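Long-range contacts in endoglucanase (Ganoderma lucidum, PDB 5D8Z), which probably hydrolyses internal beta-1,4 linkages of cellulose, as a fungal endoglucanase of glycoside hydrolase family 5: residues Q23-N28 against D70-F75; V117-Y122 against G160-P165; I195-N200 against L230-H235. One frame throughout, in Å; residues are numbered along the deposited sequence.

Contact 1: residues Q23-N28 against D70-F75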
loop_
_atom_site.group_PDB
_atom_site.type_symbol
_atom_site.label_atom_id
_atom_site.label_comp_id
_atom_site.label_asym_id
_atom_site.label_seq_id
_atom_site.Cartn_x
_atom_site.Cartn_y
_atom_site.Cartn_z
ATOM N N GLN A 23 -1.352 11.632 -10.725
ATOM C CA GLN A 23 -2.632 11.739 -10.009
ATOM C C GLN A 23 -2.466 11.661 -8.471
ATOM O O GLN A 23 -3.117 12.403 -7.758
ATOM C CB GLN A 23 -3.638 10.682 -10.447
ATOM C CG GLN A 23 -5.071 11.068 -10.057
ATOM C CD GLN A 23 -6.125 9.956 -10.189
ATOM O OE1 GLN A 23 -5.923 8.920 -10.855
ATOM N NE2 GLN A 23 -7.266 10.178 -9.540
ATOM N N PHE A 24 -1.622 10.749 -7.971
ATOM C CA PHE A 24 -1.474 10.520 -6.527
ATOM C C PHE A 24 -0.035 10.552 -6.144
ATOM O O PHE A 24 0.786 10.008 -6.838
ATOM C CB PHE A 24 -2.017 9.161 -6.119
ATOM C CG PHE A 24 -3.516 9.078 -6.155
ATOM C CD1 PHE A 24 -4.268 9.702 -5.201
ATOM C CD2 PHE A 24 -4.165 8.388 -7.161
ATOM C CE1 PHE A 24 -5.643 9.634 -5.225
ATOM C CE2 PHE A 24 -5.535 8.312 -7.201
ATOM C CZ PHE A 24 -6.282 8.938 -6.236
ATOM N N ALA A 25 0.273 11.207 -5.033
ATOM C CA ALA A 25 1.560 10.981 -4.365
ATOM C C ALA A 25 1.354 10.989 -2.854
ATOM O O ALA A 25 0.669 11.854 -2.329
ATOM C CB ALA A 25 2.581 12.007 -4.787
ATOM N N GLY A 26 1.909 9.994 -2.168
ATOM C CA GLY A 26 1.592 9.766 -0.757
ATOM C C GLY A 26 2.703 9.140 0.050
ATOM O O GLY A 26 3.796 8.847 -0.446
ATOM N N VAL A 27 2.422 8.906 1.312
ATOM C CA VAL A 27 3.374 8.195 2.132
ATOM C C VAL A 27 2.665 7.140 3.010
ATOM O O VAL A 27 1.474 7.284 3.353
ATOM C CB VAL A 27 4.277 9.219 2.888
ATOM C CG1 VAL A 27 3.523 10.498 3.200
ATOM C CG2 VAL A 27 4.911 8.637 4.130
ATOM N N ASN A 28 3.380 6.056 3.309
ATOM C CA ASN A 28 2.852 5.030 4.152
ATOM C C ASN A 28 2.974 5.472 5.576
ATOM O O ASN A 28 4.050 5.765 6.013
ATOM C CB ASN A 28 3.653 3.769 3.976
ATOM C CG ASN A 28 3.266 3.009 2.728
ATOM O OD1 ASN A 28 2.325 2.193 2.758
ATOM N ND2 ASN A 28 4.006 3.252 1.619
ATOM N N ASP A 70 3.562 19.896 1.535
ATOM C CA ASP A 70 4.348 19.110 0.566
ATOM C C ASP A 70 3.603 18.711 -0.706
ATOM O O ASP A 70 4.228 18.340 -1.703
ATOM C CB ASP A 70 4.891 17.848 1.244
ATOM C CG ASP A 70 6.096 18.113 2.118
ATOM O OD1 ASP A 70 6.795 19.123 1.879
ATOM O OD2 ASP A 70 6.345 17.295 3.035
ATOM N N GLY A 71 2.276 18.772 -0.666
ATOM C CA GLY A 71 1.464 18.469 -1.823
ATOM C C GLY A 71 1.063 17.020 -1.943
ATOM O O GLY A 71 0.562 16.610 -2.981
ATOM N N PHE A 72 1.296 16.234 -0.897
ATOM C CA PHE A 72 0.824 14.859 -0.874
ATOM C C PHE A 72 -0.679 14.853 -0.820
ATOM O O PHE A 72 -1.298 15.828 -0.401
ATOM C CB PHE A 72 1.413 14.100 0.319
ATOM C CG PHE A 72 2.887 13.806 0.176
ATOM C CD1 PHE A 72 3.343 12.971 -0.813
ATOM C CD2 PHE A 72 3.816 14.350 1.054
ATOM C CE1 PHE A 72 4.683 12.697 -0.947
ATOM C CE2 PHE A 72 5.168 14.049 0.936
ATOM C CZ PHE A 72 5.601 13.233 -0.075
ATOM N N ASN A 73 -1.218 13.681 -1.097
ATOM C CA ASN A 73 -2.490 13.481 -1.750
ATOM C C ASN A 73 -3.275 12.305 -1.242
ATOM O O ASN A 73 -4.495 12.290 -1.289
ATOM C CB ASN A 73 -2.114 13.075 -3.149
ATOM C CG ASN A 73 -3.076 13.540 -4.138
ATOM O OD1 ASN A 73 -4.199 13.854 -3.793
ATOM N ND2 ASN A 73 -2.653 13.604 -5.389
ATOM N N VAL A 74 -2.524 11.262 -0.882
ATOM C CA VAL A 74 -3.047 9.995 -0.406
ATOM C C VAL A 74 -2.105 9.461 0.692
ATOM O O VAL A 74 -0.928 9.773 0.699
ATOM C CB VAL A 74 -3.110 8.993 -1.571
ATOM C CG1 VAL A 74 -1.720 8.692 -2.089
ATOM C CG2 VAL A 74 -3.779 7.692 -1.179
ATOM N N PHE A 75 -2.628 8.644 1.599
ATOM C CA PHE A 75 -1.803 7.948 2.579
ATOM C C PHE A 75 -2.158 6.503 2.622
ATOM O O PHE A 75 -3.284 6.116 2.382
ATOM C CB PHE A 75 -1.930 8.603 3.955
ATOM C CG PHE A 75 -1.489 10.020 3.927
ATOM C CD1 PHE A 75 -0.163 10.324 3.638
ATOM C CD2 PHE A 75 -2.389 11.035 4.043
ATOM C CE1 PHE A 75 0.265 11.633 3.530
ATOM C CE2 PHE A 75 -1.983 12.360 3.942
ATOM C CZ PHE A 75 -0.649 12.658 3.683
#
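Val27 and Phe75 lie side by side and point the same way, with CG1 of Val27 3.5 Å from CE1 of Phe75. CG of Phe75 sits beside its own backbone N, anti to the carbonyl carbon (chi1 -60°), a rotation that turns the ring edge to Val27. The carbonyl oxygen Val27 O lies near the ring plane, 3.5 Å from Phe75 CD1. Beside this pair, one face of the Phe72 ring takes CG1 of Val27, while its edge meets Ala25, whose O is 3.3 Å and whose CB is 4.2 Å from Phe72 CD1. An alanine in place of Phe72 would probably open a gap beside Ala25 and Val27 and take from Phe66 one of the two aromatic rings packed on it. Across the sheet from these rings, Val74 CG1 packs 3.7 Å from Gly26 CA, and the Phe24 side chain crosses Val74 at about a right angle, CD1 to CB 3.9 Å.

The packing gives way at the Gln23 end, where the contact reaches solvent. Asn73 is partly exposed and its ND2 lies 2.7 Å from Gln23 O, but the exposed Gln23 side chain makes no close approach to 70-75. The end-to-end directions of the touching parts diverge by 64°.

Here strand 24-30 meets strand 74-79 in the closed parallel barrel. Helix 59-68, in the connection between them, covers Val27 and Phe75 through Phe66, and Phe75 also through Met63; Val74 faces Ser114 and Ile116 of strand 114-119, and strand 303-312 bonds the other edge of 24-30.

Contact 2: residues V117-Y122 against G160-P165. With BGC (beta-D-glucopyranose), chain C.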
loop_
_atom_site.group_PDB
_atom_site.type_symbol
_atom_site.label_atom_id
_atom_site.label_comp_id
_atom_site.label_asym_id
_atom_site.label_seq_id
_atom_site.Cartn_x
_atom_site.Cartn_y
_atom_site.Cartn_z
ATOM N N VAL A 117 -6.595 1.574 2.497
ATOM C CA VAL A 117 -6.769 0.665 3.603
ATOM C C VAL A 117 -6.102 -0.640 3.184
ATOM O O VAL A 117 -6.686 -1.438 2.464
ATOM C CB VAL A 117 -8.262 0.441 3.892
ATOM C CG1 VAL A 117 -8.449 -0.736 4.840
ATOM C CG2 VAL A 117 -8.902 1.677 4.493
ATOM N N ASP A 118 -4.868 -0.829 3.629
ATOM C CA ASP A 118 -3.970 -1.918 3.212
ATOM C C ASP A 118 -3.924 -3.061 4.219
ATOM O O ASP A 118 -3.378 -2.876 5.318
ATOM C CB ASP A 118 -2.537 -1.363 3.087
ATOM C CG ASP A 118 -1.465 -2.463 2.929
ATOM O OD1 ASP A 118 -1.620 -3.366 2.046
ATOM O OD2 ASP A 118 -0.460 -2.400 3.678
ATOM N N VAL A 119 -4.461 -4.225 3.854
ATOM C CA VAL A 119 -4.360 -5.396 4.730
ATOM C C VAL A 119 -2.973 -5.987 4.539
ATOM O O VAL A 119 -2.656 -6.545 3.485
ATOM C CB VAL A 119 -5.431 -6.478 4.458
ATOM C CG1 VAL A 119 -5.190 -7.669 5.351
ATOM C CG2 VAL A 119 -6.832 -5.967 4.697
ATOM N N HIS A 120 -2.155 -5.899 5.583
ATOM C CA HIS A 120 -0.718 -6.121 5.491
ATOM C C HIS A 120 -0.302 -7.537 5.838
ATOM O O HIS A 120 0.501 -7.753 6.717
ATOM C CB HIS A 120 -0.027 -5.157 6.424
ATOM C CG HIS A 120 1.310 -4.710 5.933
ATOM N ND1 HIS A 120 1.460 -3.677 5.030
ATOM C CD2 HIS A 120 2.556 -5.147 6.217
ATOM C CE1 HIS A 120 2.741 -3.494 4.779
ATOM N NE2 HIS A 120 3.426 -4.378 5.481
ATOM N N ASN A 121 -0.813 -8.511 5.103
ATOM C CA ASN A 121 -0.619 -9.909 5.453
ATOM C C ASN A 121 0.178 -10.827 4.543
ATOM O O ASN A 121 0.299 -11.999 4.879
ATOM C CB ASN A 121 -1.964 -10.533 5.692
ATOM C CG ASN A 121 -2.342 -10.465 7.120
ATOM O OD1 ASN A 121 -2.270 -11.453 7.829
ATOM N ND2 ASN A 121 -2.676 -9.282 7.572
ATOM N N TYR A 122 0.739 -10.338 3.433
ATOM C CA TYR A 122 1.601 -11.183 2.578
ATOM C C TYR A 122 0.845 -12.412 2.077
ATOM O O TYR A 122 1.386 -13.500 1.966
ATOM C CB TYR A 122 2.856 -11.604 3.347
ATOM C CG TYR A 122 3.554 -10.423 3.959
ATOM C CD1 TYR A 122 3.203 -9.950 5.232
ATOM C CD2 TYR A 122 4.546 -9.727 3.246
ATOM C CE1 TYR A 122 3.840 -8.842 5.781
ATOM C CE2 TYR A 122 5.198 -8.643 3.801
ATOM C CZ TYR A 122 4.840 -8.206 5.064
ATOM O OH TYR A 122 5.478 -7.115 5.599
ATOM N N GLY A 160 -6.836 -1.665 -0.567
ATOM C CA GLY A 160 -5.653 -2.431 -0.945
ATOM C C GLY A 160 -5.800 -3.876 -0.497
ATOM O O GLY A 160 -5.554 -4.212 0.691
ATOM N N VAL A 161 -6.165 -4.725 -1.455
ATOM C CA VAL A 161 -6.609 -6.083 -1.178
ATOM C C VAL A 161 -5.604 -6.833 -0.332
ATOM O O VAL A 161 -5.967 -7.436 0.661
ATOM C CB VAL A 161 -6.856 -6.869 -2.486
ATOM C CG1 VAL A 161 -7.069 -8.341 -2.208
ATOM C CG2 VAL A 161 -8.075 -6.333 -3.221
ATOM N N MET A 162 -4.339 -6.798 -0.715
ATOM C CA MET A 162 -3.354 -7.524 0.034
ATOM C C MET A 162 -1.961 -7.036 -0.221
ATOM O O MET A 162 -1.562 -6.841 -1.357
ATOM C CB MET A 162 -3.406 -8.995 -0.335
ATOM C CG MET A 162 -2.336 -9.842 0.351
ATOM S SD MET A 162 -2.430 -9.875 2.151
ATOM C CE MET A 162 -4.111 -10.444 2.378
ATOM N N ASN A 163 -1.201 -6.911 0.856
ATOM C CA ASN A 163 0.139 -6.406 0.777
ATOM C C ASN A 163 1.141 -7.488 0.467
ATOM O O ASN A 163 1.196 -8.488 1.150
ATOM C CB ASN A 163 0.539 -5.815 2.094
ATOM C CG ASN A 163 1.936 -5.291 2.058
ATOM O OD1 ASN A 163 2.201 -4.286 1.414
ATOM N ND2 ASN A 163 2.843 -5.966 2.734
ATOM N N GLU A 164 1.951 -7.255 -0.554
ATOM C CA GLU A 164 3.112 -8.097 -0.907
ATOM C C GLU A 164 2.994 -9.622 -0.874
ATOM O O GLU A 164 3.765 -10.290 -0.196
ATOM C CB GLU A 164 4.327 -7.645 -0.111
ATOM C CG GLU A 164 4.883 -6.341 -0.628
ATOM C CD GLU A 164 6.203 -5.945 0.023
ATOM O OE1 GLU A 164 6.596 -6.607 1.004
ATOM O OE2 GLU A 164 6.849 -4.961 -0.449
ATOM N N PRO A 165 2.074 -10.185 -1.651
ATOM C CA PRO A 165 2.120 -11.629 -1.837
ATOM C C PRO A 165 3.490 -12.075 -2.337
ATOM O O PRO A 165 4.111 -11.392 -3.153
ATOM C CB PRO A 165 1.082 -11.895 -2.916
ATOM C CG PRO A 165 0.226 -10.661 -3.021
ATOM C CD PRO A 165 0.942 -9.538 -2.342
HETATM C C2 BGC C . 11.554 -7.697 2.667
HETATM C C3 BGC C . 10.437 -6.683 3.003
HETATM C C4 BGC C . 10.105 -5.762 1.843
HETATM C C5 BGC C . 9.930 -6.568 0.539
HETATM C C6 BGC C . 9.857 -5.648 -0.678
HETATM C C1 BGC C . 11.441 -8.378 1.278
HETATM O O2 BGC C . 11.545 -8.703 3.686
HETATM O O3 BGC C . 10.790 -5.803 4.091
HETATM O O4 BGC C . 8.969 -4.966 2.259
HETATM O O5 BGC C . 11.025 -7.457 0.262
HETATM O O6 BGC C . 10.955 -5.855 -1.572
#
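Asn163 holds its CG anti to the backbone N (chi1 179°), a rotation that carries the amide across to His120 and sets CB 3.3 Å from OD1 of Asp118. The amide lies almost flat on the imidazole, their planes only 15° apart, with Asn163 ND2 3.1 Å above the His120 ring plane and over its centre. The same nitrogen stands 3.7 Å above the plane of the Tyr122 ring, offset toward the rim, where amide and ring planes are nearly perpendicular at 82°. Asn163 is therefore stacked on one ring while pointing its amide nitrogen at the face of another.

A second shell fixes these groups. His120 ND1 donates in its ring plane to the syn side of Asp118 OD2 at 2.7 Å, which restrains the imidazole from turning. Arg76 bridges the other oxygens, making a salt bridge to Asp118 OD1 and a hydrogen bond to Asn163 OD1.

The backbones are joined by Gly160 N to Val117 O at 3.0 Å and by Asn163 N to Val119 O, also 3.0 Å, with weak bonds from Val119 N to Gly160 O and from Tyr122 N to Asn163 O. The Met162 chain, bent at chi2 and chi3, brings SD to 3.4 Å from Tyr122 N.

Glu164 extends into the glycan pocket, where the glucose O4 donates to its OE1 at 3.1 Å; its OE2 is hydrogen-bonded to His235 ND1 and lies close to Glu276. An Asn-Glu pair in the loop just beyond the fourth strand of a TIM barrel fits the family 5 signature, in whose relatives the glutamate acts as the acid/base.

Contact 3: residues I195-N200 against L230-H235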
loop_
_atom_site.group_PDB
_atom_site.type_symbol
_atom_site.label_atom_id
_atom_site.label_comp_id
_atom_site.label_asym_id
_atom_site.label_seq_id
_atom_site.Cartn_x
_atom_site.Cartn_y
_atom_site.Cartn_z
ATOM N N ILE A 195 -9.697 -0.337 -6.444
ATOM C CA ILE A 195 -9.240 -1.491 -5.734
ATOM C C ILE A 195 -7.898 -1.878 -6.345
ATOM O O ILE A 195 -7.745 -1.908 -7.573
ATOM C CB ILE A 195 -10.212 -2.627 -5.871
ATOM C CG1 ILE A 195 -11.548 -2.293 -5.200
ATOM C CG2 ILE A 195 -9.619 -3.860 -5.244
ATOM C CD1 ILE A 195 -12.676 -3.250 -5.599
ATOM N N LEU A 196 -6.917 -2.129 -5.480
ATOM C CA LEU A 196 -5.547 -2.382 -5.895
ATOM C C LEU A 196 -5.408 -3.884 -5.971
ATOM O O LEU A 196 -5.948 -4.600 -5.117
ATOM C CB LEU A 196 -4.536 -1.775 -4.913
ATOM C CG LEU A 196 -4.704 -0.256 -4.784
ATOM C CD1 LEU A 196 -4.105 0.337 -3.521
ATOM C CD2 LEU A 196 -4.143 0.460 -5.992
ATOM N N LEU A 197 -4.738 -4.375 -7.009
ATOM C CA LEU A 197 -4.633 -5.795 -7.197
ATOM C C LEU A 197 -3.171 -6.176 -7.187
ATOM O O LEU A 197 -2.430 -5.779 -8.084
ATOM C CB LEU A 197 -5.264 -6.238 -8.507
ATOM C CG LEU A 197 -6.485 -5.510 -9.037
ATOM C CD1 LEU A 197 -6.938 -6.262 -10.283
ATOM C CD2 LEU A 197 -7.600 -5.414 -8.018
ATOM N N PRO A 198 -2.771 -6.984 -6.205
ATOM C CA PRO A 198 -1.416 -7.383 -5.981
ATOM C C PRO A 198 -1.133 -8.749 -6.559
ATOM O O PRO A 198 -2.022 -9.599 -6.566
ATOM C CB PRO A 198 -1.375 -7.501 -4.473
ATOM C CG PRO A 198 -2.723 -8.083 -4.142
ATOM C CD PRO A 198 -3.662 -7.573 -5.195
ATOM N N GLY A 199 0.081 -8.934 -7.060
ATOM C CA GLY A 199 0.585 -10.219 -7.465
ATOM C C GLY A 199 1.833 -10.661 -6.727
ATOM O O GLY A 199 2.123 -10.218 -5.642
ATOM N N ASN A 200 2.591 -11.545 -7.349
ATOM C CA ASN A 200 3.579 -12.353 -6.664
ATOM C C ASN A 200 4.887 -11.619 -6.533
ATOM O O ASN A 200 4.974 -10.420 -6.825
ATOM C CB ASN A 200 3.760 -13.633 -7.450
ATOM C CG ASN A 200 4.155 -14.797 -6.582
ATOM O OD1 ASN A 200 4.852 -14.620 -5.568
ATOM N ND2 ASN A 200 3.740 -16.010 -6.981
ATOM N N LEU A 230 -9.906 -0.877 -11.315
ATOM C CA LEU A 230 -9.165 -1.989 -10.777
ATOM C C LEU A 230 -7.745 -1.756 -11.260
ATOM O O LEU A 230 -7.464 -1.850 -12.452
ATOM C CB LEU A 230 -9.656 -3.321 -11.335
ATOM C CG LEU A 230 -11.120 -3.694 -11.199
ATOM C CD1 LEU A 230 -11.326 -5.037 -11.866
ATOM C CD2 LEU A 230 -11.533 -3.754 -9.742
ATOM N N ILE A 231 -6.856 -1.455 -10.332
ATOM C CA ILE A 231 -5.568 -0.940 -10.676
ATOM C C ILE A 231 -4.597 -1.936 -10.100
ATOM O O ILE A 231 -4.798 -2.408 -8.991
ATOM C CB ILE A 231 -5.376 0.443 -10.009
ATOM C CG1 ILE A 231 -6.533 1.390 -10.386
ATOM C CG2 ILE A 231 -3.997 1.038 -10.308
ATOM C CD1 ILE A 231 -6.625 1.778 -11.851
ATOM N N PHE A 232 -3.562 -2.270 -10.847
ATOM C CA PHE A 232 -2.525 -3.129 -10.321
ATOM C C PHE A 232 -1.721 -2.421 -9.249
ATOM O O PHE A 232 -1.558 -1.227 -9.267
ATOM C CB PHE A 232 -1.655 -3.675 -11.456
ATOM C CG PHE A 232 -2.449 -4.437 -12.458
ATOM C CD1 PHE A 232 -2.963 -5.681 -12.140
ATOM C CD2 PHE A 232 -2.772 -3.879 -13.674
ATOM C CE1 PHE A 232 -3.751 -6.382 -13.048
ATOM C CE2 PHE A 232 -3.557 -4.576 -14.591
ATOM C CZ PHE A 232 -4.047 -5.828 -14.280
ATOM N N ASP A 233 -1.255 -3.206 -8.296
ATOM C CA ASP A 233 -0.623 -2.747 -7.080
ATOM C C ASP A 233 0.780 -3.241 -7.204
ATOM O O ASP A 233 0.995 -4.437 -7.271
ATOM C CB ASP A 233 -1.310 -3.445 -5.896
ATOM C CG ASP A 233 -0.879 -2.898 -4.528
ATOM O OD1 ASP A 233 0.034 -2.047 -4.494
ATOM O OD2 ASP A 233 -1.458 -3.338 -3.486
ATOM N N VAL A 234 1.750 -2.344 -7.255
ATOM C CA VAL A 234 3.140 -2.782 -7.347
ATOM C C VAL A 234 4.040 -2.015 -6.397
ATOM O O VAL A 234 3.724 -0.906 -5.962
ATOM C CB VAL A 234 3.685 -2.718 -8.794
ATOM C CG1 VAL A 234 2.737 -3.428 -9.748
ATOM C CG2 VAL A 234 3.860 -1.284 -9.252
ATOM N N HIS A 235 5.167 -2.653 -6.091
ATOM C CA HIS A 235 6.143 -2.188 -5.131
ATOM C C HIS A 235 7.535 -2.322 -5.765
ATOM O O HIS A 235 7.762 -3.229 -6.573
ATOM C CB HIS A 235 6.060 -3.062 -3.896
ATOM C CG HIS A 235 4.816 -2.874 -3.080
ATOM N ND1 HIS A 235 4.694 -3.375 -1.804
ATOM C CD2 HIS A 235 3.659 -2.217 -3.330
ATOM C CE1 HIS A 235 3.513 -3.058 -1.314
ATOM N NE2 HIS A 235 2.867 -2.345 -2.218
#
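Ile195 and Ile231 form the straightest of the backbone links: Ile231 N donates to Ile195 O at 2.9 Å and 173°, nearly along the C=O axis. Leu197 takes up the next two rungs. Its N gives a 2.8 Å bond to Ile231 O, and its O accepts from Asp233 N at 2.8 Å, the donor standing 52° above the carbonyl plane.

Side chains alternate about this ladder. Leu197 reaches along one face, its CD1 4.1 Å from Leu230 CB and 4.2 Å from Phe232 CE1, and Ile195 packs on Leu230 there too. On the other face Leu196 CD2 lies 4.2 Å from Ile231 CB. Asp233, with CG anti to its backbone N, brings OD2 to 3.7 Å from Leu196 CB, a carboxylate resting against an aliphatic carbon.

The pairing is that of a parallel beta-alpha-beta unit, strand 194-198, helix 213-218 and strand 230-235, the fifth and sixth strands of the TIM barrel. The short strand axes pass 4.1 Å apart at 51°, a marked divergence of the two directions.

Farther out, the two faces have different company. Ile195 abuts Val182, Ile185 and Arg186 of helix 171-187, while the Phe232 ring meets that of Phe208, so this face looks outward to the surrounding shell. Leu196 instead touches Ile158, Phe273 and Thr275, residues of other barrel strands, and Ile231 packs on Phe273 as well. Backbone bonds extend the sheet both ways, from Leu196 to Phe159 of strand 157-160 and from Phe232 to Phe273 of strand 272-277.

Overall arrangement
From the N terminus, contact 1 comes first, strand 24-30 returning through helix 59-68 to meet strand 74-79. Contact 2 then closes across helix 137-149, joining the end of strand 114-119 to the loop after strand 157-160. Contact 3 closes last, over the connection holding helix 213-218. The three follow in series, none nested or crossing, and all reach the same eight-stranded barrel. Contacts 1 and 2 have centres 18 Å apart and do not touch, though strands 74-79 and 114-119 are neighbours. Contacts 2 and 3, centres 9 Å apart, do touch: Met162 and Pro165 pack against Pro198 and Gly199, bringing strand 194-198 up to the segment that carries the glycan-binding glutamate.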